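PDB 2ZYO: solute-binding protein from Thermoactinomyces vulgaris, which binds cyclodextrins and linear maltodextrins, is captured here with maltotetraose, and probably hands its sugar to a membrane transporter for uptake. Local coordinates for residues G16-L21 against T47-E52; K20-E25 against K73-V78; N105-V110 against P320-L325; Y153-N158 against F219-L224; Q163-L168 against R223-L228. All coordinates share one frame; numbering follows the deposited sequence.

Contact 1. Residues G16-L21 against T47-E52; sequences GKPDKL and TGIQVE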
# COMPACT_ATOMS: atom_id res chain seq x y z
N GLY A 16 -21.65 -20.16 21.08
CA GLY A 16 -22.58 -19.37 21.87
C GLY A 16 -22.53 -17.92 21.46
O GLY A 16 -21.49 -17.42 21.02
N LYS A 17 -23.67 -17.23 21.58
CA LYS A 17 -23.76 -15.82 21.22
C LYS A 17 -22.92 -14.98 22.19
O LYS A 17 -23.14 -15.05 23.40
CB LYS A 17 -25.21 -15.35 21.22
CG LYS A 17 -25.42 -13.96 20.62
CD LYS A 17 -26.84 -13.46 20.81
CE LYS A 17 -27.79 -14.05 19.77
NZ LYS A 17 -29.19 -13.60 19.98
N PRO A 18 -21.96 -14.21 21.66
CA PRO A 18 -21.14 -13.37 22.53
C PRO A 18 -21.95 -12.21 23.09
O PRO A 18 -22.82 -11.68 22.41
CB PRO A 18 -20.05 -12.85 21.59
CG PRO A 18 -20.68 -12.87 20.24
CD PRO A 18 -21.60 -14.05 20.24
N ASP A 19 -21.67 -11.83 24.33
CA ASP A 19 -22.27 -10.64 24.91
C ASP A 19 -21.69 -9.41 24.23
O ASP A 19 -22.36 -8.39 24.06
CB ASP A 19 -22.04 -10.57 26.42
CG ASP A 19 -20.61 -10.25 26.78
OD1 ASP A 19 -19.72 -11.10 26.56
OD2 ASP A 19 -20.36 -9.13 27.29
N LYS A 20 -20.42 -9.53 23.84
CA LYS A 20 -19.69 -8.43 23.22
C LYS A 20 -18.59 -8.93 22.29
O LYS A 20 -18.03 -10.02 22.48
CB LYS A 20 -19.09 -7.51 24.29
CG LYS A 20 -17.84 -8.04 24.98
CD LYS A 20 -17.33 -7.09 26.06
CE LYS A 20 -16.69 -5.85 25.47
NZ LYS A 20 -15.95 -5.07 26.50
N LEU A 21 -18.32 -8.14 21.26
CA LEU A 21 -17.16 -8.33 20.41
C LEU A 21 -16.31 -7.07 20.53
O LEU A 21 -16.84 -5.98 20.75
CB LEU A 21 -17.58 -8.58 18.96
CG LEU A 21 -18.34 -9.88 18.71
CD1 LEU A 21 -19.02 -9.87 17.34
CD2 LEU A 21 -17.43 -11.10 18.86
N THR A 47 -28.20 -6.79 16.05
CA THR A 47 -27.98 -8.10 16.67
C THR A 47 -28.16 -8.15 18.19
O THR A 47 -28.36 -9.22 18.76
CB THR A 47 -26.57 -8.64 16.37
OG1 THR A 47 -25.60 -7.78 16.98
CG2 THR A 47 -26.32 -8.72 14.86
N GLY A 48 -28.05 -6.99 18.84
CA GLY A 48 -28.05 -6.93 20.30
C GLY A 48 -26.72 -7.30 20.94
O GLY A 48 -26.63 -7.41 22.16
N ILE A 49 -25.70 -7.50 20.11
CA ILE A 49 -24.35 -7.81 20.59
C ILE A 49 -23.57 -6.51 20.75
O ILE A 49 -23.47 -5.73 19.80
CB ILE A 49 -23.60 -8.74 19.60
CG1 ILE A 49 -24.35 -10.08 19.47
CG2 ILE A 49 -22.14 -8.96 20.04
CD1 ILE A 49 -24.01 -10.87 18.22
N GLN A 50 -23.04 -6.27 21.94
CA GLN A 50 -22.21 -5.09 22.18
C GLN A 50 -20.97 -5.18 21.29
O GLN A 50 -20.35 -6.24 21.19
CB GLN A 50 -21.78 -5.01 23.65
CG GLN A 50 -20.94 -3.77 23.98
CD GLN A 50 -20.14 -3.91 25.26
OE1 GLN A 50 -20.44 -4.74 26.12
NE2 GLN A 50 -19.11 -3.08 25.40
N VAL A 51 -20.61 -4.07 20.64
CA VAL A 51 -19.33 -4.00 19.94
C VAL A 51 -18.53 -2.83 20.48
O VAL A 51 -18.88 -1.67 20.28
CB VAL A 51 -19.48 -3.92 18.40
CG1 VAL A 51 -18.11 -3.89 17.75
CG2 VAL A 51 -20.28 -5.09 17.87
N GLU A 52 -17.46 -3.16 21.20
CA GLU A 52 -16.57 -2.15 21.76
C GLU A 52 -15.46 -1.82 20.77
O GLU A 52 -14.68 -2.70 20.38
CB GLU A 52 -15.96 -2.64 23.08
CG GLU A 52 -15.13 -1.58 23.80
CD GLU A 52 -14.32 -2.13 24.97
OE1 GLU A 52 -14.16 -3.37 25.08
OE2 GLU A 52 -13.82 -1.31 25.77
O HOH W 1 -28.52 -11.63 17.30
O HOH W 2 -28.94 -10.99 20.66
O HOH W 3 -21.77 -6.82 27.23
O HOH W 4 -18.53 -4.64 28.53

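Contact 2. Residues K20-E25 against K73-V78; sequences KLVVWE and KGADLV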
# COMPACT_ATOMS: atom_id res chain seq x y z
N LYS A 20 -20.42 -9.53 23.84
CA LYS A 20 -19.69 -8.43 23.22
C LYS A 20 -18.59 -8.93 22.29
O LYS A 20 -18.03 -10.02 22.48
CB LYS A 20 -19.09 -7.51 24.29
CG LYS A 20 -17.84 -8.04 24.98
CD LYS A 20 -17.33 -7.09 26.06
CE LYS A 20 -16.69 -5.85 25.47
NZ LYS A 20 -15.95 -5.07 26.50
N LEU A 21 -18.32 -8.14 21.26
CA LEU A 21 -17.16 -8.33 20.41
C LEU A 21 -16.31 -7.07 20.53
O LEU A 21 -16.84 -5.98 20.75
CB LEU A 21 -17.58 -8.58 18.96
CG LEU A 21 -18.34 -9.88 18.71
CD1 LEU A 21 -19.02 -9.87 17.34
CD2 LEU A 21 -17.43 -11.10 18.86
N VAL A 22 -15.00 -7.23 20.41
CA VAL A 22 -14.07 -6.11 20.55
C VAL A 22 -13.37 -5.85 19.22
O VAL A 22 -12.91 -6.79 18.56
CB VAL A 22 -13.03 -6.35 21.68
CG1 VAL A 22 -12.09 -5.15 21.82
CG2 VAL A 22 -13.73 -6.62 23.01
N VAL A 23 -13.30 -4.58 18.84
CA VAL A 23 -12.68 -4.15 17.60
C VAL A 23 -11.64 -3.08 17.92
O VAL A 23 -11.94 -2.14 18.65
CB VAL A 23 -13.74 -3.58 16.62
CG1 VAL A 23 -13.10 -2.95 15.40
CG2 VAL A 23 -14.73 -4.66 16.19
N TRP A 24 -10.43 -3.23 17.39
CA TRP A 24 -9.41 -2.18 17.51
C TRP A 24 -9.34 -1.39 16.21
O TRP A 24 -9.19 -1.97 15.13
CB TRP A 24 -8.03 -2.75 17.83
CG TRP A 24 -7.89 -3.34 19.21
CD1 TRP A 24 -8.75 -3.22 20.26
CD2 TRP A 24 -6.79 -4.13 19.68
NE1 TRP A 24 -8.27 -3.90 21.35
CE2 TRP A 24 -7.07 -4.46 21.03
CE3 TRP A 24 -5.61 -4.60 19.10
CZ2 TRP A 24 -6.20 -5.24 21.80
CZ3 TRP A 24 -4.74 -5.37 19.86
CH2 TRP A 24 -5.05 -5.68 21.20
N GLU A 25 -9.43 -0.07 16.32
CA GLU A 25 -9.39 0.81 15.16
C GLU A 25 -8.40 1.97 15.37
O GLU A 25 -8.16 2.38 16.51
CB GLU A 25 -10.79 1.34 14.83
CG GLU A 25 -10.89 2.24 13.59
CD GLU A 25 -10.42 1.57 12.31
OE1 GLU A 25 -11.28 1.12 11.53
OE2 GLU A 25 -9.20 1.47 12.09
N LYS A 73 -7.41 -10.39 26.83
CA LYS A 73 -7.90 -9.01 26.75
C LYS A 73 -7.80 -8.45 25.32
O LYS A 73 -7.96 -7.24 25.11
CB LYS A 73 -7.12 -8.12 27.72
CG LYS A 73 -7.14 -8.59 29.17
CD LYS A 73 -6.08 -7.87 29.99
CE LYS A 73 -5.90 -8.51 31.35
NZ LYS A 73 -4.93 -7.77 32.19
N GLY A 74 -7.52 -9.33 24.36
CA GLY A 74 -7.34 -8.91 22.98
C GLY A 74 -8.65 -8.66 22.24
O GLY A 74 -9.71 -9.13 22.66
N ALA A 75 -8.55 -7.91 21.15
CA ALA A 75 -9.68 -7.67 20.26
C ALA A 75 -10.05 -8.92 19.47
O ALA A 75 -9.21 -9.79 19.25
CB ALA A 75 -9.36 -6.54 19.30
N ASP A 76 -11.31 -9.00 19.06
CA ASP A 76 -11.73 -10.05 18.14
C ASP A 76 -11.31 -9.69 16.72
O ASP A 76 -10.80 -10.53 15.98
CB ASP A 76 -13.23 -10.27 18.23
CG ASP A 76 -13.66 -10.75 19.60
OD1 ASP A 76 -13.44 -11.94 19.90
OD2 ASP A 76 -14.21 -9.94 20.37
N LEU A 77 -11.51 -8.42 16.35
CA LEU A 77 -11.11 -7.92 15.04
C LEU A 77 -10.02 -6.87 15.18
O LEU A 77 -10.13 -5.96 16.01
CB LEU A 77 -12.30 -7.36 14.27
CG LEU A 77 -13.49 -8.28 13.96
CD1 LEU A 77 -14.48 -7.55 13.06
CD2 LEU A 77 -13.06 -9.60 13.32
N VAL A 78 -8.98 -7.01 14.37
CA VAL A 78 -7.85 -6.08 14.35
C VAL A 78 -7.58 -5.63 12.92
O VAL A 78 -8.13 -6.19 11.97
CB VAL A 78 -6.57 -6.73 14.96
CG1 VAL A 78 -6.75 -6.97 16.46
CG2 VAL A 78 -6.22 -8.03 14.23
O HOH W 5 -15.31 -10.86 22.58
O HOH W 6 -9.12 -4.63 24.03

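Contact 3. Residues N105-V110 against P320-L325; sequences NQFDDV and PPQKEL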
# COMPACT_ATOMS: atom_id res chain seq x y z
N ASN A 105 -15.72 -12.53 -3.75
CA ASN A 105 -16.02 -11.89 -5.03
C ASN A 105 -16.73 -10.53 -4.93
O ASN A 105 -16.97 -9.88 -5.95
CB ASN A 105 -16.80 -12.85 -5.94
CG ASN A 105 -15.92 -13.96 -6.51
OD1 ASN A 105 -14.69 -13.84 -6.56
ND2 ASN A 105 -16.56 -15.03 -6.94
N GLN A 106 -17.08 -10.12 -3.71
CA GLN A 106 -17.56 -8.76 -3.47
C GLN A 106 -16.42 -7.77 -3.69
O GLN A 106 -16.65 -6.59 -3.96
CB GLN A 106 -18.07 -8.60 -2.04
CG GLN A 106 -19.28 -9.44 -1.66
CD GLN A 106 -19.51 -9.49 -0.16
OE1 GLN A 106 -18.93 -8.72 0.61
NE2 GLN A 106 -20.38 -10.41 0.27
N PHE A 107 -15.19 -8.27 -3.58
CA PHE A 107 -14.01 -7.41 -3.53
C PHE A 107 -13.07 -7.63 -4.71
O PHE A 107 -13.06 -8.70 -5.32
CB PHE A 107 -13.26 -7.63 -2.22
CG PHE A 107 -14.11 -7.48 -1.00
CD1 PHE A 107 -14.43 -6.21 -0.51
CD2 PHE A 107 -14.62 -8.59 -0.34
CE1 PHE A 107 -15.23 -6.06 0.61
CE2 PHE A 107 -15.42 -8.45 0.79
CZ PHE A 107 -15.73 -7.18 1.27
N ASP A 108 -12.28 -6.59 -4.99
CA ASP A 108 -11.25 -6.62 -6.02
C ASP A 108 -10.36 -7.85 -5.86
O ASP A 108 -9.89 -8.14 -4.76
CB ASP A 108 -10.43 -5.33 -5.95
CG ASP A 108 -9.39 -5.22 -7.04
OD1 ASP A 108 -9.69 -4.62 -8.09
OD2 ASP A 108 -8.27 -5.74 -6.85
N ASP A 109 -10.14 -8.56 -6.97
CA ASP A 109 -9.39 -9.82 -6.96
C ASP A 109 -7.96 -9.66 -6.43
O ASP A 109 -7.48 -10.51 -5.68
CB ASP A 109 -9.36 -10.45 -8.36
CG ASP A 109 -10.71 -11.02 -8.79
OD1 ASP A 109 -11.70 -10.92 -8.03
OD2 ASP A 109 -10.77 -11.59 -9.90
N VAL A 110 -7.30 -8.58 -6.81
CA VAL A 110 -5.92 -8.32 -6.40
C VAL A 110 -5.84 -7.93 -4.91
O VAL A 110 -4.90 -8.32 -4.21
CB VAL A 110 -5.23 -7.27 -7.31
CG1 VAL A 110 -3.77 -7.09 -6.93
CG2 VAL A 110 -5.33 -7.69 -8.77
N PRO A 320 -12.27 2.06 -1.21
CA PRO A 320 -12.60 0.69 -0.84
C PRO A 320 -12.46 -0.25 -2.04
O PRO A 320 -13.06 0.01 -3.09
CB PRO A 320 -14.06 0.80 -0.39
CG PRO A 320 -14.62 1.96 -1.15
CD PRO A 320 -13.46 2.85 -1.57
N PRO A 321 -11.67 -1.33 -1.90
CA PRO A 321 -11.51 -2.23 -3.04
C PRO A 321 -12.69 -3.20 -3.15
O PRO A 321 -12.53 -4.42 -3.09
CB PRO A 321 -10.20 -2.96 -2.72
CG PRO A 321 -10.11 -2.95 -1.24
CD PRO A 321 -10.90 -1.78 -0.72
N GLN A 322 -13.87 -2.61 -3.32
CA GLN A 322 -15.13 -3.32 -3.42
C GLN A 322 -15.58 -3.14 -4.87
O GLN A 322 -15.68 -2.01 -5.35
CB GLN A 322 -16.13 -2.69 -2.44
CG GLN A 322 -17.18 -3.64 -1.88
CD GLN A 322 -18.43 -3.78 -2.75
OE1 GLN A 322 -19.33 -4.55 -2.43
NE2 GLN A 322 -18.48 -3.05 -3.86
N LYS A 323 -15.84 -4.26 -5.55
CA LYS A 323 -16.05 -4.27 -7.01
C LYS A 323 -17.08 -3.25 -7.52
O LYS A 323 -16.79 -2.48 -8.43
CB LYS A 323 -16.41 -5.68 -7.51
CG LYS A 323 -15.25 -6.66 -7.50
CD LYS A 323 -15.65 -7.95 -8.19
CE LYS A 323 -14.51 -8.95 -8.22
NZ LYS A 323 -14.95 -10.26 -8.77
N GLU A 324 -18.27 -3.26 -6.93
CA GLU A 324 -19.33 -2.34 -7.34
C GLU A 324 -18.97 -0.88 -7.06
O GLU A 324 -19.23 -0.01 -7.88
CB GLU A 324 -20.65 -2.68 -6.65
CG GLU A 324 -21.34 -3.92 -7.21
CD GLU A 324 -22.80 -3.97 -6.83
OE1 GLU A 324 -23.59 -3.20 -7.41
OE2 GLU A 324 -23.17 -4.78 -5.96
N LEU A 325 -18.35 -0.63 -5.90
CA LEU A 325 -18.00 0.73 -5.50
C LEU A 325 -16.92 1.33 -6.39
O LEU A 325 -16.93 2.54 -6.65
CB LEU A 325 -17.57 0.77 -4.03
CG LEU A 325 -18.67 0.49 -3.00
CD1 LEU A 325 -18.10 0.49 -1.59
CD2 LEU A 325 -19.81 1.50 -3.11
O HOH W 7 -19.03 -6.17 -5.46

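Contact 4. Residues Y153-N158 against F219-L224; sequences YAKANN and FTEARL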
# COMPACT_ATOMS: atom_id res chain seq x y z
N TYR A 153 9.85 15.16 -20.53
CA TYR A 153 9.29 16.29 -19.79
C TYR A 153 10.14 16.64 -18.57
O TYR A 153 10.38 17.81 -18.29
CB TYR A 153 7.84 15.97 -19.37
CG TYR A 153 7.09 17.13 -18.75
CD1 TYR A 153 6.43 18.06 -19.55
CD2 TYR A 153 7.01 17.27 -17.37
CE1 TYR A 153 5.73 19.13 -18.97
CE2 TYR A 153 6.32 18.33 -16.79
CZ TYR A 153 5.68 19.25 -17.59
OH TYR A 153 4.98 20.29 -17.02
N ALA A 154 10.61 15.61 -17.85
CA ALA A 154 11.49 15.82 -16.70
C ALA A 154 12.85 16.39 -17.12
O ALA A 154 13.35 17.34 -16.51
CB ALA A 154 11.67 14.53 -15.92
N LYS A 155 13.44 15.82 -18.17
CA LYS A 155 14.73 16.29 -18.69
C LYS A 155 14.67 17.75 -19.13
O LYS A 155 15.60 18.52 -18.89
CB LYS A 155 15.20 15.43 -19.86
CG LYS A 155 15.69 14.05 -19.47
CD LYS A 155 16.45 13.39 -20.61
CE LYS A 155 15.53 13.06 -21.78
NZ LYS A 155 16.25 12.42 -22.91
N ALA A 156 13.56 18.12 -19.77
CA ALA A 156 13.40 19.48 -20.29
C ALA A 156 13.09 20.50 -19.20
O ALA A 156 13.56 21.64 -19.27
CB ALA A 156 12.31 19.50 -21.36
N ASN A 157 12.34 20.09 -18.18
CA ASN A 157 11.77 21.02 -17.20
C ASN A 157 12.39 21.03 -15.80
O ASN A 157 12.11 21.93 -15.00
CB ASN A 157 10.25 20.83 -17.11
CG ASN A 157 9.54 21.17 -18.41
OD1 ASN A 157 8.94 20.30 -19.05
ND2 ASN A 157 9.61 22.43 -18.81
N ASN A 158 13.21 20.03 -15.48
CA ASN A 158 13.81 19.95 -14.15
C ASN A 158 14.98 20.92 -13.98
O ASN A 158 15.99 20.82 -14.68
CB ASN A 158 14.24 18.52 -13.80
CG ASN A 158 13.05 17.60 -13.50
OD1 ASN A 158 11.89 18.01 -13.59
ND2 ASN A 158 13.34 16.36 -13.13
N PHE A 219 18.73 10.67 -11.95
CA PHE A 219 19.74 11.47 -11.28
C PHE A 219 20.79 12.01 -12.26
O PHE A 219 21.25 13.15 -12.11
CB PHE A 219 20.38 10.69 -10.13
CG PHE A 219 19.40 10.31 -9.06
CD1 PHE A 219 19.10 11.21 -8.04
CD2 PHE A 219 18.75 9.08 -9.08
CE1 PHE A 219 18.18 10.88 -7.05
CE2 PHE A 219 17.82 8.75 -8.10
CZ PHE A 219 17.54 9.65 -7.08
N THR A 220 21.13 11.22 -13.27
CA THR A 220 22.15 11.61 -14.26
C THR A 220 21.60 12.48 -15.40
O THR A 220 22.33 13.29 -15.97
CB THR A 220 22.85 10.38 -14.87
OG1 THR A 220 21.87 9.54 -15.50
CG2 THR A 220 23.61 9.60 -13.81
N GLU A 221 20.32 12.29 -15.74
CA GLU A 221 19.70 13.03 -16.84
C GLU A 221 18.58 13.98 -16.40
O GLU A 221 18.44 15.07 -16.95
CB GLU A 221 19.18 12.07 -17.92
CG GLU A 221 20.25 11.25 -18.62
CD GLU A 221 19.69 10.37 -19.72
OE1 GLU A 221 18.70 10.77 -20.37
OE2 GLU A 221 20.23 9.27 -19.94
N ALA A 222 17.78 13.54 -15.43
CA ALA A 222 16.64 14.34 -14.96
C ALA A 222 16.99 15.21 -13.75
O ALA A 222 16.12 15.87 -13.18
CB ALA A 222 15.44 13.44 -14.67
N ARG A 223 18.26 15.18 -13.36
CA ARG A 223 18.83 16.11 -12.37
C ARG A 223 18.12 16.17 -11.01
O ARG A 223 18.08 17.22 -10.37
CB ARG A 223 18.97 17.52 -12.98
CG ARG A 223 19.84 17.59 -14.23
CD ARG A 223 19.87 18.99 -14.84
NE ARG A 223 18.56 19.41 -15.34
CZ ARG A 223 18.13 19.22 -16.59
NH1 ARG A 223 18.89 18.61 -17.49
NH2 ARG A 223 16.92 19.64 -16.93
N LEU A 224 17.58 15.04 -10.56
CA LEU A 224 16.95 14.97 -9.24
C LEU A 224 18.00 15.11 -8.13
O LEU A 224 19.13 14.64 -8.29
CB LEU A 224 16.16 13.67 -9.06
CG LEU A 224 14.89 13.43 -9.90
CD1 LEU A 224 14.08 12.30 -9.30
CD2 LEU A 224 14.03 14.68 -10.03
O HOH W 8 17.07 9.89 -22.07

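Contact 5. Residues Q163-L168 against R223-L228; sequences QKYGVL and RLPQSL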
# COMPACT_ATOMS: atom_id res chain seq x y z
N GLN A 163 14.83 25.35 -7.86
CA GLN A 163 13.86 24.54 -7.11
C GLN A 163 12.55 24.36 -7.88
O GLN A 163 11.46 24.33 -7.29
CB GLN A 163 13.61 25.13 -5.71
CG GLN A 163 14.87 25.38 -4.88
CD GLN A 163 15.59 24.10 -4.51
OE1 GLN A 163 14.97 23.07 -4.23
NE2 GLN A 163 16.92 24.15 -4.51
N LYS A 164 12.67 24.25 -9.20
CA LYS A 164 11.52 24.06 -10.08
C LYS A 164 11.69 22.74 -10.83
O LYS A 164 12.78 22.43 -11.32
CB LYS A 164 11.41 25.23 -11.07
CG LYS A 164 9.98 25.57 -11.51
CD LYS A 164 9.47 24.64 -12.60
CE LYS A 164 7.96 24.66 -12.71
NZ LYS A 164 7.45 23.52 -13.52
N TYR A 165 10.61 21.96 -10.91
CA TYR A 165 10.66 20.64 -11.52
C TYR A 165 9.46 20.35 -12.41
O TYR A 165 8.35 20.80 -12.13
CB TYR A 165 10.75 19.55 -10.45
CG TYR A 165 12.06 19.55 -9.70
CD1 TYR A 165 13.14 18.78 -10.14
CD2 TYR A 165 12.22 20.33 -8.56
CE1 TYR A 165 14.35 18.79 -9.45
CE2 TYR A 165 13.42 20.35 -7.87
CZ TYR A 165 14.48 19.57 -8.32
OH TYR A 165 15.67 19.59 -7.63
N GLY A 166 9.69 19.61 -13.48
CA GLY A 166 8.61 19.03 -14.27
C GLY A 166 8.08 17.78 -13.60
O GLY A 166 6.88 17.62 -13.43
N VAL A 167 9.00 16.88 -13.24
CA VAL A 167 8.65 15.65 -12.51
C VAL A 167 9.65 15.44 -11.38
O VAL A 167 10.86 15.44 -11.59
CB VAL A 167 8.63 14.40 -13.42
CG1 VAL A 167 8.02 13.21 -12.68
CG2 VAL A 167 7.87 14.66 -14.71
N LEU A 168 9.11 15.26 -10.17
CA LEU A 168 9.93 15.04 -8.98
C LEU A 168 9.28 13.95 -8.14
O LEU A 168 8.08 13.99 -7.88
CB LEU A 168 10.04 16.34 -8.18
CG LEU A 168 10.74 16.34 -6.82
CD1 LEU A 168 12.22 16.03 -6.95
CD2 LEU A 168 10.54 17.70 -6.16
N ARG A 223 18.26 15.18 -13.36
CA ARG A 223 18.83 16.11 -12.37
C ARG A 223 18.12 16.17 -11.01
O ARG A 223 18.08 17.22 -10.37
CB ARG A 223 18.97 17.52 -12.98
CG ARG A 223 19.84 17.59 -14.23
CD ARG A 223 19.87 18.99 -14.84
NE ARG A 223 18.56 19.41 -15.34
CZ ARG A 223 18.13 19.22 -16.59
NH1 ARG A 223 18.89 18.61 -17.49
NH2 ARG A 223 16.92 19.64 -16.93
N LEU A 224 17.58 15.04 -10.56
CA LEU A 224 16.95 14.97 -9.24
C LEU A 224 18.00 15.11 -8.13
O LEU A 224 19.13 14.64 -8.29
CB LEU A 224 16.16 13.67 -9.06
CG LEU A 224 14.89 13.43 -9.90
CD1 LEU A 224 14.08 12.30 -9.30
CD2 LEU A 224 14.03 14.68 -10.03
N PRO A 225 17.63 15.76 -7.01
CA PRO A 225 18.54 15.89 -5.87
C PRO A 225 18.97 14.52 -5.37
O PRO A 225 18.13 13.67 -5.08
CB PRO A 225 17.69 16.60 -4.81
CG PRO A 225 16.63 17.29 -5.57
CD PRO A 225 16.33 16.42 -6.75
N GLN A 226 20.28 14.31 -5.27
CA GLN A 226 20.84 12.97 -5.04
C GLN A 226 20.69 12.42 -3.62
O GLN A 226 21.02 11.27 -3.36
CB GLN A 226 22.30 12.91 -5.52
CG GLN A 226 22.43 13.06 -7.03
CD GLN A 226 23.86 13.30 -7.50
OE1 GLN A 226 24.82 12.78 -6.93
NE2 GLN A 226 24.00 14.10 -8.56
N SER A 227 20.15 13.24 -2.71
CA SER A 227 19.87 12.81 -1.34
C SER A 227 18.47 13.22 -0.89
O SER A 227 18.24 13.54 0.28
CB SER A 227 20.94 13.35 -0.38
OG SER A 227 22.23 12.94 -0.78
N LEU A 228 17.52 13.19 -1.83
CA LEU A 228 16.15 13.64 -1.57
C LEU A 228 15.39 12.74 -0.59
O LEU A 228 15.71 11.56 -0.43
CB LEU A 228 15.37 13.79 -2.89
CG LEU A 228 15.04 12.55 -3.74
CD1 LEU A 228 13.78 11.87 -3.24
CD2 LEU A 228 14.89 12.92 -5.20

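Contact 1. Residues G16-L21 against T47-E52
The flat carboxylate of E52 is met from above by the ammonium of K20: NZ sits 2.8 Å from OE1, 56° out of the plane, in a salt bridge. The Q50 amide lies beside the same lysine chain, its OE1 3.6 Å from K20 CB and its NE2 3.7 Å from K20 CE, while a water joins Q50 OE1 to the carboxylate of D19. With chi1 at 77°, K20 CG sits between backbone N and carbonyl carbon, and the chain, bent at chi3 (-73°), runs beside Q50 and E52, pointing the same way. Beneath, parallel strands are laced by Q50 N to D19 O, L21 N to Q50 O (2.8 Å) and E52 N to L21 O. I49 CG2 packs against L21 CG (4.1 Å) and P18 CG. This pairing closes the beta-alpha-beta unit of strand 20-25, helix 30-47 and strand 50-55. A charged, watered face and a greasy one flanked by helix 293-302 share one strand pair, and E52 is likely to offset the lysine's charge.

Contact 2. Residues K20-E25 against K73-V78
V22 and W24 lend the backbone atoms that tie strand 20-25 to residues 73-78. V22 O takes two N-H groups, from D76 at 2.8 Å and from L77 at 3.1 Å, and W24 N donates to L77 O, leaving V23 and L77 in a single bridge. D76 CG is anti to the carbonyl carbon (chi1 -63°), and OD2 accepts V22 N at 2.8 Å through its anti lone pair; a water links the same oxygen to K20 O. OD1 is held by S290 outside the pair. The methyl of A75 stands almost squarely over the five-membered ring of W24, CB 3.3 Å from its centroid and 1° off the normal, a CH-pi contact. V78 CG1 comes within 3.7 Å of W24 CE3 on the six-membered ring. At the edge of the indole, in its plane, a water bridges W24 NE1 to K73 O. V23 CG2 meets L77 CB at 4.1 Å. The single bridge and the D76 bond thus join the N-terminal strand 20-25 to strand 77-81 of the larger mixed sheet. Around this join, W24 also rests on helix 61-71, L21, V23 and L77 pack on helix 293-302, and strands 50-55 and 278-287 flank it.

Contact 3. Residues N105-V110 against P320-L325
K323 runs along residues N105 to D109, its CG anti to the carbonyl carbon (chi1 -72°) and the rest of the chain extended. CG passes 3.7 Å from F107 O, CD comes to 3.2 Å from N105 O, and CE lies 3.3 Å from F107 O. At its end NZ makes a weak salt bridge to D109 OD1 at 3.4 Å. An alanine here would probably leave D109 without this partner and open a gap beside the N105 and F107 carbonyls. The backbones are joined by two bonds: K323 N to Q106 O at 2.9 Å, and D108 N to P321 O at 2.9 Å, the donor 43° above the carbonyl plane. P321, centre of an inverse gamma turn, also sets its O at the edge of the F107 ring, while Q322 CG comes to F107 CE1 at 4.0 Å. D108 is the N-cap of helix 109-114, its OD2 accepting weakly from V110 N and also from A111 N. Beyond the pair, F107 and P321 both lean on strand 120-136, and F107 and L325 reach L309 of helix 306-316, so the contact pins the start of helix 109-114 to that of 323-326.

Contact 4. Residues Y153-N158 against F219-L224
K155 and N158, at the C-terminal end of helix 147-157, face A222 and R223 just past helix 206-220, and the chains come nearest at K155 and A222, CA atoms 4.6 Å apart. The R223 guanidinium grips N158 O side-on, NH2 at 2.7 Å and NE at 3.0 Å, both with the oxygen in the guanidinium plane, and NH2 also donates to K155 O at 2.6 Å. A positive group against carbonyls at a helix end would probably be favoured by the helix dipole. In return, N158 ND2 gives a nearly straight bond (167°) to A222 O at 2.8 Å, in the carbonyl plane and on a lone pair. The same amide is fixed from outside, OD1 taking G166 N and ND2 also reaching V167 O, which holds it flat. Farther out, K155 lies beside E221, pointing the same way; K155 NZ to E221 OE1 is a long salt bridge of 3.9 Å. A water also bridges the two. A154 CB touches A222 CB at 4.1 Å. Strand 165-169 backs this corner: V167 lies on A154, while W218 of helix 206-220 packs against A154 and L224, and F151 of helix 147-157 against A222.

Contact 5. Residues Q163-L168 against R223-L228
The phenol of Y165 and the ring of P225 approach tip to tip, OH 3.2 Å from CG and 3.4 Å from CD. L168 CD1 is the bump that the other groups surround: it stands 4.2 Å above the centre of one face of the Y165 ring, with L224 CD2 at 3.8 Å and P225 CD at 4.1 Å. L168 CG is anti to the backbone N (chi1 175°), and chi2 of 65° then sets CD1 there, the side chain crossing P225 at about a right angle. L224 CD2 presses into the notch formed by L168 CD1, the V167 carbonyl (O at 3.6 Å) and Y165 CD1. R223 O lies near the plane of that ring, at its edge. An alanine in place of Y165 would probably leave P225 without the phenol, and L168 CD1 without the face it rests on, opening a gap there. This is an apolar join between strand 165-169 and the loop that runs from helix 206-220 to helix 230-238. L236 of the latter touches both Y165 and L168, W218 and F219 of the former press on L224, and strand 242-247 runs parallel alongside.

Contacts 1 and 2, centres about 11 Å apart, share K20 and L21 and are both built on strand 20-25. Contacts 4 and 5, centres about 7 Å apart, share R223 and L224, between helices 206-220 and 230-238. The two pairs lie on opposite sides of the chain's centre, their centres 45 to 58 Å apart, as suits the two-lobed fold of periplasmic binding proteins with sugar held between. Contact 3 stands between them, its centre about 24 Å from that of contact 2 and 36 Å from that of contact 5. Along the chain contacts 1 and 2 close first, and contact 3 then spans a long loop in which contacts 4 and 5 are nested: the chain crosses to the far lobe and returns.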